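Local coordinates for geranyltranstransferase (Agrobacterium tumefaciens, PDB 2H8O), which probably catalyses the condensation of geranyl diphosphate with isopentenyl diphosphate to farnesyl diphosphate, as a member of the polyprenyl synthetase family, at residues 70-75 and 144-149; 107-112 and 168-173; 216-221 and 261-266. All coordinates share one frame; numbering follows the deposited sequence.

Interaction 1. Residues 70-75 and 144-149; sequences PQNLLE and RKFDEA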
loop_
_atom_site.group_PDB
_atom_site.type_symbol
_atom_site.label_atom_id
_atom_site.label_comp_id
_atom_site.label_asym_id
_atom_site.label_seq_id
_atom_site.Cartn_x
_atom_site.Cartn_y
_atom_site.Cartn_z
ATOM N N PRO A 70 -7.412 13.878 8.712
ATOM C CA PRO A 70 -6.848 15.229 8.792
ATOM C C PRO A 70 -7.017 15.994 7.511
ATOM O O PRO A 70 -6.727 15.488 6.428
ATOM C CB PRO A 70 -5.370 15.000 9.107
ATOM C CG PRO A 70 -5.312 13.641 9.702
ATOM C CD PRO A 70 -6.397 12.856 9.019
ATOM N N GLN A 71 -7.500 17.222 7.632
ATOM C CA GLN A 71 -7.983 17.916 6.461
ATOM C C GLN A 71 -6.845 18.286 5.489
ATOM O O GLN A 71 -7.012 18.176 4.280
ATOM C CB GLN A 71 -8.818 19.128 6.903
ATOM C CG GLN A 71 -10.105 19.299 6.079
ATOM C CD GLN A 71 -9.855 20.004 4.780
ATOM O OE1 GLN A 71 -10.718 20.060 3.885
ATOM N NE2 GLN A 71 -8.662 20.578 4.662
ATOM N N ASN A 72 -5.691 18.701 6.002
ATOM C CA ASN A 72 -4.599 19.126 5.121
ATOM C C ASN A 72 -4.076 17.953 4.286
ATOM O O ASN A 72 -3.902 18.056 3.072
ATOM C CB ASN A 72 -3.454 19.776 5.903
ATOM C CG ASN A 72 -2.411 20.381 4.998
ATOM O OD1 ASN A 72 -2.657 21.399 4.339
ATOM N ND2 ASN A 72 -1.244 19.739 4.923
ATOM N N LEU A 73 -3.842 16.824 4.939
ATOM C CA LEU A 73 -3.404 15.623 4.215
ATOM C C LEU A 73 -4.445 15.190 3.179
ATOM O O LEU A 73 -4.117 14.830 2.049
ATOM C CB LEU A 73 -3.128 14.490 5.195
ATOM C CG LEU A 73 -2.659 13.182 4.545
ATOM C CD1 LEU A 73 -1.412 13.412 3.696
ATOM C CD2 LEU A 73 -2.428 12.120 5.634
ATOM N N LEU A 74 -5.715 15.221 3.560
ATOM C CA LEU A 74 -6.793 14.879 2.639
ATOM C C LEU A 74 -6.823 15.828 1.437
ATOM O O LEU A 74 -6.975 15.401 0.318
ATOM C CB LEU A 74 -8.123 14.847 3.404
ATOM C CG LEU A 74 -9.351 14.245 2.749
ATOM C CD1 LEU A 74 -9.075 12.830 2.314
ATOM C CD2 LEU A 74 -10.558 14.317 3.704
ATOM N N GLU A 75 -6.641 17.127 1.660
ATOM C CA GLU A 75 -6.549 18.083 0.541
ATOM C C GLU A 75 -5.388 17.743 -0.411
ATOM O O GLU A 75 -5.519 17.873 -1.624
ATOM C CB GLU A 75 -6.400 19.508 1.090
ATOM C CG GLU A 75 -7.674 20.063 1.695
ATOM C CD GLU A 75 -7.493 21.434 2.318
ATOM O OE1 GLU A 75 -6.390 22.023 2.202
ATOM O OE2 GLU A 75 -8.468 21.942 2.944
ATOM N N ARG A 144 4.979 21.125 -3.901
ATOM C CA ARG A 144 5.046 22.582 -4.101
ATOM C C ARG A 144 3.847 23.295 -3.483
ATOM O O ARG A 144 4.016 24.312 -2.810
ATOM C CB ARG A 144 5.158 22.904 -5.591
ATOM C CG ARG A 144 6.442 22.393 -6.202
ATOM C CD ARG A 144 7.585 23.325 -5.950
ATOM N NE ARG A 144 7.374 24.567 -6.685
ATOM C CZ ARG A 144 8.177 25.626 -6.642
ATOM N NH1 ARG A 144 9.276 25.615 -5.888
ATOM N NH2 ARG A 144 7.878 26.702 -7.355
ATOM N N LYS A 145 2.644 22.773 -3.693
ATOM C CA LYS A 145 1.434 23.369 -3.115
ATOM C C LYS A 145 1.341 23.183 -1.586
ATOM O O LYS A 145 0.843 24.060 -0.864
ATOM C CB LYS A 145 0.193 22.797 -3.812
ATOM C CG LYS A 145 -1.126 23.369 -3.317
ATOM C CD LYS A 145 -2.270 23.003 -4.246
ATOM C CE LYS A 145 -3.585 23.667 -3.793
ATOM N NZ LYS A 145 -3.667 25.119 -4.128
ATOM N N PHE A 146 1.831 22.045 -1.098
ATOM C CA PHE A 146 1.865 21.730 0.327
ATOM C C PHE A 146 3.329 21.761 0.763
ATOM O O PHE A 146 3.938 22.836 0.826
ATOM C CB PHE A 146 1.151 20.383 0.586
ATOM C CG PHE A 146 -0.301 20.417 0.186
ATOM C CD1 PHE A 146 -1.282 20.748 1.104
ATOM C CD2 PHE A 146 -0.670 20.207 -1.135
ATOM C CE1 PHE A 146 -2.615 20.835 0.718
ATOM C CE2 PHE A 146 -1.998 20.287 -1.528
ATOM C CZ PHE A 146 -2.973 20.597 -0.592
ATOM N N ASP A 147 3.895 20.603 1.069
ATOM C CA ASP A 147 5.328 20.471 1.309
ATOM C C ASP A 147 5.742 19.024 1.043
ATOM O O ASP A 147 4.887 18.170 0.760
ATOM C CB ASP A 147 5.742 20.962 2.705
ATOM C CG ASP A 147 5.073 20.221 3.854
ATOM O OD1 ASP A 147 4.668 19.050 3.735
ATOM O OD2 ASP A 147 5.018 20.817 4.944
ATOM N N GLU A 148 7.047 18.751 1.118
ATOM C CA GLU A 148 7.542 17.416 0.760
ATOM C C GLU A 148 6.988 16.341 1.714
ATOM O O GLU A 148 6.560 15.291 1.263
ATOM C CB GLU A 148 9.073 17.367 0.727
ATOM C CG GLU A 148 9.675 18.048 -0.485
ATOM C CD GLU A 148 11.184 17.960 -0.522
ATOM O OE1 GLU A 148 11.740 16.903 -0.179
ATOM O OE2 GLU A 148 11.807 18.960 -0.918
ATOM N N ALA A 149 6.990 16.597 3.026
ATOM C CA ALA A 149 6.427 15.648 4.002
ATOM C C ALA A 149 4.970 15.264 3.675
ATOM O O ALA A 149 4.589 14.087 3.667
ATOM C CB ALA A 149 6.496 16.251 5.413
#
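The backbones of 70-75 and 144-149 come nearest at N72 and F146, whose CA atoms are 8.5 Å apart, so the gap between the opening turn of one helix and the break between two others has to be bridged by side chains. F146 is the first residue to leave helical backbone angles after helix 142-145, and its ring reaches over to helix 71-82, with CG anti to the carbonyl carbon (chi1 -61°). N72 meets the rim of that ring. Its OD1 lies at the ring edge, in the ring plane, 3.6 Å from F146 CD1 and 3.7 Å from F146 CE1. The amide is tilted 64° from the ring, and the two side chains run past each other in opposite directions. An amide oxygen facing ring C-H groups edge-on is a favourable electrostatic pairing, though a weak one. At the far end of the ring, F146 CZ lies 3.7 Å from E75 C, the backbone carbonyl carbon, and 4.0 Å from E75 CB. E75 therefore touches with the root of its side chain, and its carboxylate takes no part in the approach to F146. No hydrogen bond crosses between the segments, and the 142 Å² buried is consistent with a modest surface contact. D147 follows directly as N-cap of helix 148-167, its OD1 bonded to T150 OG1. The F146 ring also rests on A76 and, a turn beyond E75, on H79 of helix 71-82, while N72 reaches T150 and L73 packs on L153, A154 and S157, all on helix 148-167.

Interaction 2. Residues 107-112 and 168-173; sequences GLHVGA and SDDNPL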
loop_
_atom_site.group_PDB
_atom_site.type_symbol
_atom_site.label_atom_id
_atom_site.label_comp_id
_atom_site.label_asym_id
_atom_site.label_seq_id
_atom_site.Cartn_x
_atom_site.Cartn_y
_atom_site.Cartn_z
ATOM N N GLY A 107 -16.508 -2.769 -11.181
ATOM C CA GLY A 107 -15.569 -2.160 -12.130
ATOM C C GLY A 107 -15.203 -0.723 -11.799
ATOM O O GLY A 107 -14.031 -0.333 -11.858
ATOM N N LEU A 108 -16.211 0.063 -11.424
ATOM C CA LEU A 108 -15.991 1.454 -11.044
ATOM C C LEU A 108 -15.126 1.564 -9.776
ATOM O O LEU A 108 -14.205 2.384 -9.713
ATOM C CB LEU A 108 -17.329 2.159 -10.851
ATOM C CG LEU A 108 -17.265 3.662 -10.657
ATOM C CD1 LEU A 108 -16.764 4.357 -11.916
ATOM C CD2 LEU A 108 -18.629 4.196 -10.237
ATOM N N HIS A 109 -15.415 0.730 -8.775
ATOM C CA HIS A 109 -14.645 0.752 -7.520
ATOM C C HIS A 109 -13.208 0.340 -7.765
ATOM O O HIS A 109 -12.283 0.995 -7.284
ATOM C CB HIS A 109 -15.311 -0.147 -6.474
ATOM C CG HIS A 109 -16.411 0.547 -5.748
ATOM N ND1 HIS A 109 -17.572 0.944 -6.375
ATOM C CD2 HIS A 109 -16.486 1.016 -4.486
ATOM C CE1 HIS A 109 -18.329 1.607 -5.518
ATOM N NE2 HIS A 109 -17.695 1.663 -4.362
ATOM N N VAL A 110 -13.011 -0.750 -8.515
ATOM C CA VAL A 110 -11.628 -1.199 -8.808
ATOM C C VAL A 110 -10.873 -0.182 -9.668
ATOM O O VAL A 110 -9.696 0.073 -9.424
ATOM C CB VAL A 110 -11.619 -2.594 -9.432
ATOM C CG1 VAL A 110 -10.211 -3.009 -9.827
ATOM C CG2 VAL A 110 -12.237 -3.570 -8.442
ATOM N N GLY A 111 -11.552 0.435 -10.637
ATOM C CA GLY A 111 -10.947 1.513 -11.423
ATOM C C GLY A 111 -10.512 2.670 -10.537
ATOM O O GLY A 111 -9.419 3.213 -10.698
ATOM N N ALA A 112 -11.365 3.061 -9.589
ATOM C CA ALA A 112 -11.017 4.145 -8.662
ATOM C C ALA A 112 -9.786 3.794 -7.825
ATOM O O ALA A 112 -8.918 4.618 -7.613
ATOM C CB ALA A 112 -12.201 4.513 -7.755
ATOM N N SER A 168 -13.011 -3.360 0.371
ATOM C CA SER A 168 -14.131 -2.861 1.173
ATOM C C SER A 168 -15.461 -3.509 0.811
ATOM O O SER A 168 -15.700 -3.897 -0.329
ATOM C CB SER A 168 -14.257 -1.331 1.067
ATOM O OG SER A 168 -13.317 -0.689 1.913
ATOM N N ASP A 169 -16.340 -3.593 1.812
ATOM C CA ASP A 169 -17.651 -4.174 1.609
ATOM C C ASP A 169 -18.498 -3.367 0.634
ATOM O O ASP A 169 -19.405 -3.935 0.015
ATOM C CB ASP A 169 -18.398 -4.311 2.929
ATOM C CG ASP A 169 -17.805 -5.358 3.847
ATOM O OD1 ASP A 169 -17.005 -6.224 3.420
ATOM O OD2 ASP A 169 -18.156 -5.298 5.047
ATOM N N ASP A 170 -18.213 -2.072 0.458
ATOM C CA ASP A 170 -18.980 -1.286 -0.528
ATOM C C ASP A 170 -18.545 -1.493 -1.983
ATOM O O ASP A 170 -19.148 -0.920 -2.894
ATOM C CB ASP A 170 -19.047 0.201 -0.152
ATOM C CG ASP A 170 -17.739 0.892 -0.239
ATOM O OD1 ASP A 170 -16.733 0.243 -0.609
ATOM O OD2 ASP A 170 -17.712 2.112 0.077
ATOM N N ASN A 171 -17.506 -2.312 -2.190
ATOM C CA ASN A 171 -17.180 -2.848 -3.499
ATOM C C ASN A 171 -17.957 -4.148 -3.644
ATOM O O ASN A 171 -17.662 -5.121 -2.934
ATOM C CB ASN A 171 -15.677 -3.134 -3.617
ATOM C CG ASN A 171 -15.292 -3.666 -4.983
ATOM O OD1 ASN A 171 -16.086 -3.606 -5.924
ATOM N ND2 ASN A 171 -14.067 -4.192 -5.108
ATOM N N PRO A 172 -18.990 -4.170 -4.525
ATOM C CA PRO A 172 -19.847 -5.356 -4.578
ATOM C C PRO A 172 -19.203 -6.474 -5.370
ATOM O O PRO A 172 -19.446 -6.618 -6.564
ATOM C CB PRO A 172 -21.121 -4.829 -5.264
ATOM C CG PRO A 172 -20.628 -3.757 -6.171
ATOM C CD PRO A 172 -19.421 -3.129 -5.486
ATOM N N LEU A 173 -18.336 -7.233 -4.693
ATOM C CA LEU A 173 -17.506 -8.254 -5.318
ATOM C C LEU A 173 -17.153 -9.342 -4.286
ATOM O O LEU A 173 -16.864 -9.038 -3.134
ATOM C CB LEU A 173 -16.246 -7.598 -5.861
ATOM C CG LEU A 173 -15.324 -8.423 -6.741
ATOM C CD1 LEU A 173 -16.065 -8.845 -8.018
ATOM C CD2 LEU A 173 -14.072 -7.605 -7.059
HETATM O O HOH W 1 -18.771 3.799 -2.114
#
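H109 and N171 bring the two backbones together, their CA atoms 6.0 Å apart, where the regular helix 104-125 passes a loop that folds through a type I beta turn from S168 to N171 and an inverse gamma turn centred on P172. The turn is closed by N171 N bonding to S168 O (3.0 Å), and it presents the carbonyl of D170 to the helix. D170 O sits over one face of the H109 imidazole, 3.3 Å above its plane and displaced toward the rim near NE2. Because the oxygen is above the ring, the angle is wrong for a hydrogen bond with NE2. The D170 carboxylate is turned 67° from the imidazole and reaches it through water 1, which donates to D170 OD2 (3.0 Å) and lies 3.3 Å from H109 NE2. N171 meets the root of the same histidine: its OD1 is 3.6 Å from H109 CB. Its amide plane is nearly parallel to the ring (5°), but the side chains run past each other in opposite directions and the contact is with CB. With CG anti to the N171 backbone nitrogen (chi1 -179°), ND2 comes alongside V110 CG2 at 3.9 Å and bonds to I166 O, tying the turn back to the end of helix 148-167. K178 collects the carbonyls of S168 and N171 from helix 175-189. H109 ND1 is engaged by E105 O, which would help to fix the ring's rotation, whereas N171 OD1 is buried with no partner in the model. The nearby D170 carboxylate and carbonyl would probably favour a positively charged histidine, although the coordinates do not establish its charge.

Interaction 3. Residues 216-221 and 261-266; sequences TLQAMK and ADDLLD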
loop_
_atom_site.group_PDB
_atom_site.type_symbol
_atom_site.label_atom_id
_atom_site.label_comp_id
_atom_site.label_asym_id
_atom_site.label_seq_id
_atom_site.Cartn_x
_atom_site.Cartn_y
_atom_site.Cartn_z
ATOM N N THR A 216 12.438 -4.529 -20.044
ATOM C CA THR A 216 12.081 -4.928 -18.675
ATOM C C THR A 216 11.638 -3.739 -17.833
ATOM O O THR A 216 10.575 -3.796 -17.193
ATOM C CB THR A 216 13.248 -5.676 -18.009
ATOM O OG1 THR A 216 13.453 -6.908 -18.720
ATOM C CG2 THR A 216 12.984 -5.962 -16.505
ATOM N N LEU A 217 12.416 -2.661 -17.810
ATOM C CA LEU A 217 12.037 -1.537 -16.953
ATOM C C LEU A 217 10.735 -0.888 -17.428
ATOM O O LEU A 217 9.918 -0.443 -16.600
ATOM C CB LEU A 217 13.165 -0.525 -16.786
ATOM C CG LEU A 217 13.525 0.454 -17.890
ATOM C CD1 LEU A 217 12.569 1.652 -17.857
ATOM C CD2 LEU A 217 15.011 0.904 -17.737
ATOM N N GLN A 218 10.523 -0.849 -18.744
ATOM C CA GLN A 218 9.264 -0.329 -19.295
ATOM C C GLN A 218 8.052 -1.203 -18.941
ATOM O O GLN A 218 7.006 -0.695 -18.556
ATOM C CB GLN A 218 9.374 -0.183 -20.810
ATOM C CG GLN A 218 10.317 0.917 -21.236
ATOM C CD GLN A 218 10.395 1.078 -22.739
ATOM O OE1 GLN A 218 9.995 0.192 -23.513
ATOM N NE2 GLN A 218 10.916 2.216 -23.164
ATOM N N ALA A 219 8.204 -2.525 -19.075
ATOM C CA ALA A 219 7.142 -3.461 -18.704
ATOM C C ALA A 219 6.730 -3.283 -17.252
ATOM O O ALA A 219 5.562 -3.455 -16.913
ATOM C CB ALA A 219 7.580 -4.908 -18.956
ATOM N N MET A 220 7.692 -2.911 -16.401
ATOM C CA MET A 220 7.445 -2.715 -14.974
ATOM C C MET A 220 6.889 -1.314 -14.689
ATOM O O MET A 220 5.824 -1.181 -14.079
ATOM C CB MET A 220 8.733 -2.983 -14.164
ATOM C CG MET A 220 9.241 -4.426 -14.269
ATOM S SD MET A 220 10.904 -4.740 -13.544
ATOM C CE MET A 220 10.538 -4.658 -11.776
ATOM N N LYS A 221 7.601 -0.298 -15.153
ATOM C CA LYS A 221 7.315 1.087 -14.782
ATOM C C LYS A 221 5.966 1.561 -15.281
ATOM O O LYS A 221 5.229 2.271 -14.567
ATOM C CB LYS A 221 8.365 2.024 -15.325
ATOM C CG LYS A 221 8.205 3.444 -14.789
ATOM C CD LYS A 221 9.422 4.291 -15.158
ATOM C CE LYS A 221 9.295 5.776 -14.738
ATOM N NZ LYS A 221 7.935 6.223 -14.392
ATOM N N ALA A 261 4.322 4.781 -28.238
ATOM C CA ALA A 261 3.663 5.993 -28.720
ATOM C C ALA A 261 4.199 7.205 -27.978
ATOM O O ALA A 261 4.448 8.247 -28.592
ATOM C CB ALA A 261 2.131 5.896 -28.563
ATOM N N ASP A 262 4.389 7.058 -26.670
ATOM C CA ASP A 262 4.856 8.158 -25.830
ATOM C C ASP A 262 6.285 8.542 -26.186
ATOM O O ASP A 262 6.599 9.731 -26.316
ATOM C CB ASP A 262 4.766 7.807 -24.343
ATOM C CG ASP A 262 4.675 9.039 -23.466
ATOM O OD1 ASP A 262 3.690 9.798 -23.626
ATOM O OD2 ASP A 262 5.580 9.258 -22.631
ATOM N N ASP A 263 7.148 7.539 -26.355
ATOM C CA ASP A 263 8.537 7.797 -26.707
ATOM C C ASP A 263 8.655 8.372 -28.120
ATOM O O ASP A 263 9.523 9.197 -28.370
ATOM C CB ASP A 263 9.394 6.533 -26.547
ATOM C CG ASP A 263 9.563 6.121 -25.089
ATOM O OD1 ASP A 263 9.514 7.000 -24.197
ATOM O OD2 ASP A 263 9.745 4.912 -24.832
ATOM N N LEU A 264 7.776 7.949 -29.031
ATOM C CA LEU A 264 7.700 8.543 -30.377
ATOM C C LEU A 264 7.272 10.012 -30.328
ATOM O O LEU A 264 7.878 10.855 -30.990
ATOM C CB LEU A 264 6.715 7.784 -31.277
ATOM C CG LEU A 264 7.204 6.612 -32.126
ATOM C CD1 LEU A 264 8.426 7.002 -32.994
ATOM C CD2 LEU A 264 7.537 5.428 -31.269
ATOM N N LEU A 265 6.213 10.303 -29.574
ATOM C CA LEU A 265 5.730 11.681 -29.394
ATOM C C LEU A 265 6.866 12.592 -28.960
ATOM O O LEU A 265 7.108 13.626 -29.578
ATOM C CB LEU A 265 4.615 11.764 -28.341
ATOM C CG LEU A 265 3.177 11.454 -28.748
ATOM C CD1 LEU A 265 2.245 11.627 -27.540
ATOM C CD2 LEU A 265 2.736 12.342 -29.906
ATOM N N ASP A 266 7.556 12.198 -27.892
ATOM C CA ASP A 266 8.683 12.968 -27.379
ATOM C C ASP A 266 9.762 13.146 -28.454
ATOM O O ASP A 266 10.304 14.240 -28.615
ATOM C CB ASP A 266 9.275 12.299 -26.128
ATOM C CG ASP A 266 8.359 12.397 -24.914
ATOM O OD1 ASP A 266 7.354 13.144 -24.958
ATOM O OD2 ASP A 266 8.647 11.720 -23.903
HETATM O O HOH W 2 10.690 2.983 -26.231
#
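Q218 and D263 reach toward each other from opposite directions, one from helix 211-237 and the other from helix 241-267, and their polar ends carry the whole contact. The helices stand well apart here, with 11.0 Å between the CA atoms of Q218 and D263, a span closed by the long Q218 and the shorter D263. Q218 supplies most of the length: its chain is extended beyond CG (chi2 -179°), which projects the amide straight out from the helix. NE2 ends 3.4 Å from D263 OD2, with the amide and carboxylate planes inclined by 32°. Water 2 also links the two: it accepts from Q218 NE2 at 3.2 Å and donates to D263 OD2 at 2.6 Å. On the same carboxylate oxygen, Q259, one turn earlier in helix 241-267, places its NE2 in a hydrogen bond, so OD2 is gripped by a residue of its own helix as well as by the water. This second grip would help to set the rotation of the D263 carboxylate. Hydrophobic neighbours from helix 289-293 lie beside the polar pair, L289 against Q218 and V290 against D263. With just 45 Å² buried between the segments, the evidence is for a solvent-bridged polar link and not for close helix packing. D262, D263 and D266 belong to the sequence DDLLD, which fits the second aspartate-rich motif (DDXXD) of the all-helical polyprenyl synthetase fold. In relatives this motif helps bind magnesium ions and the substrate diphosphate, so the Q218-D263 link probably lies at the rim of the active-site cleft.

Overall arrangement
Of the three contacts, interaction 2 alone is largely buried; interactions 1 and 3 lie at the surface. Interactions 1 and 2 cross along the chain and share helix 148-167, whose start belongs to one and whose outgoing loop to the other, yet their nearest atoms remain about 13 Å apart. Interaction 3 follows in series on helices 211-237 and 241-267, about 29 Å centre to centre from interaction 2 and across the chain's centre from it. Helix 211-237 also packs against interaction 2 through I236. Chemistry varies with place: aromatic and amide edge contact in the first, imidazole beneath a carbonyl in the second, water-bridged polar ends in the third. All three adjoin the second subunit.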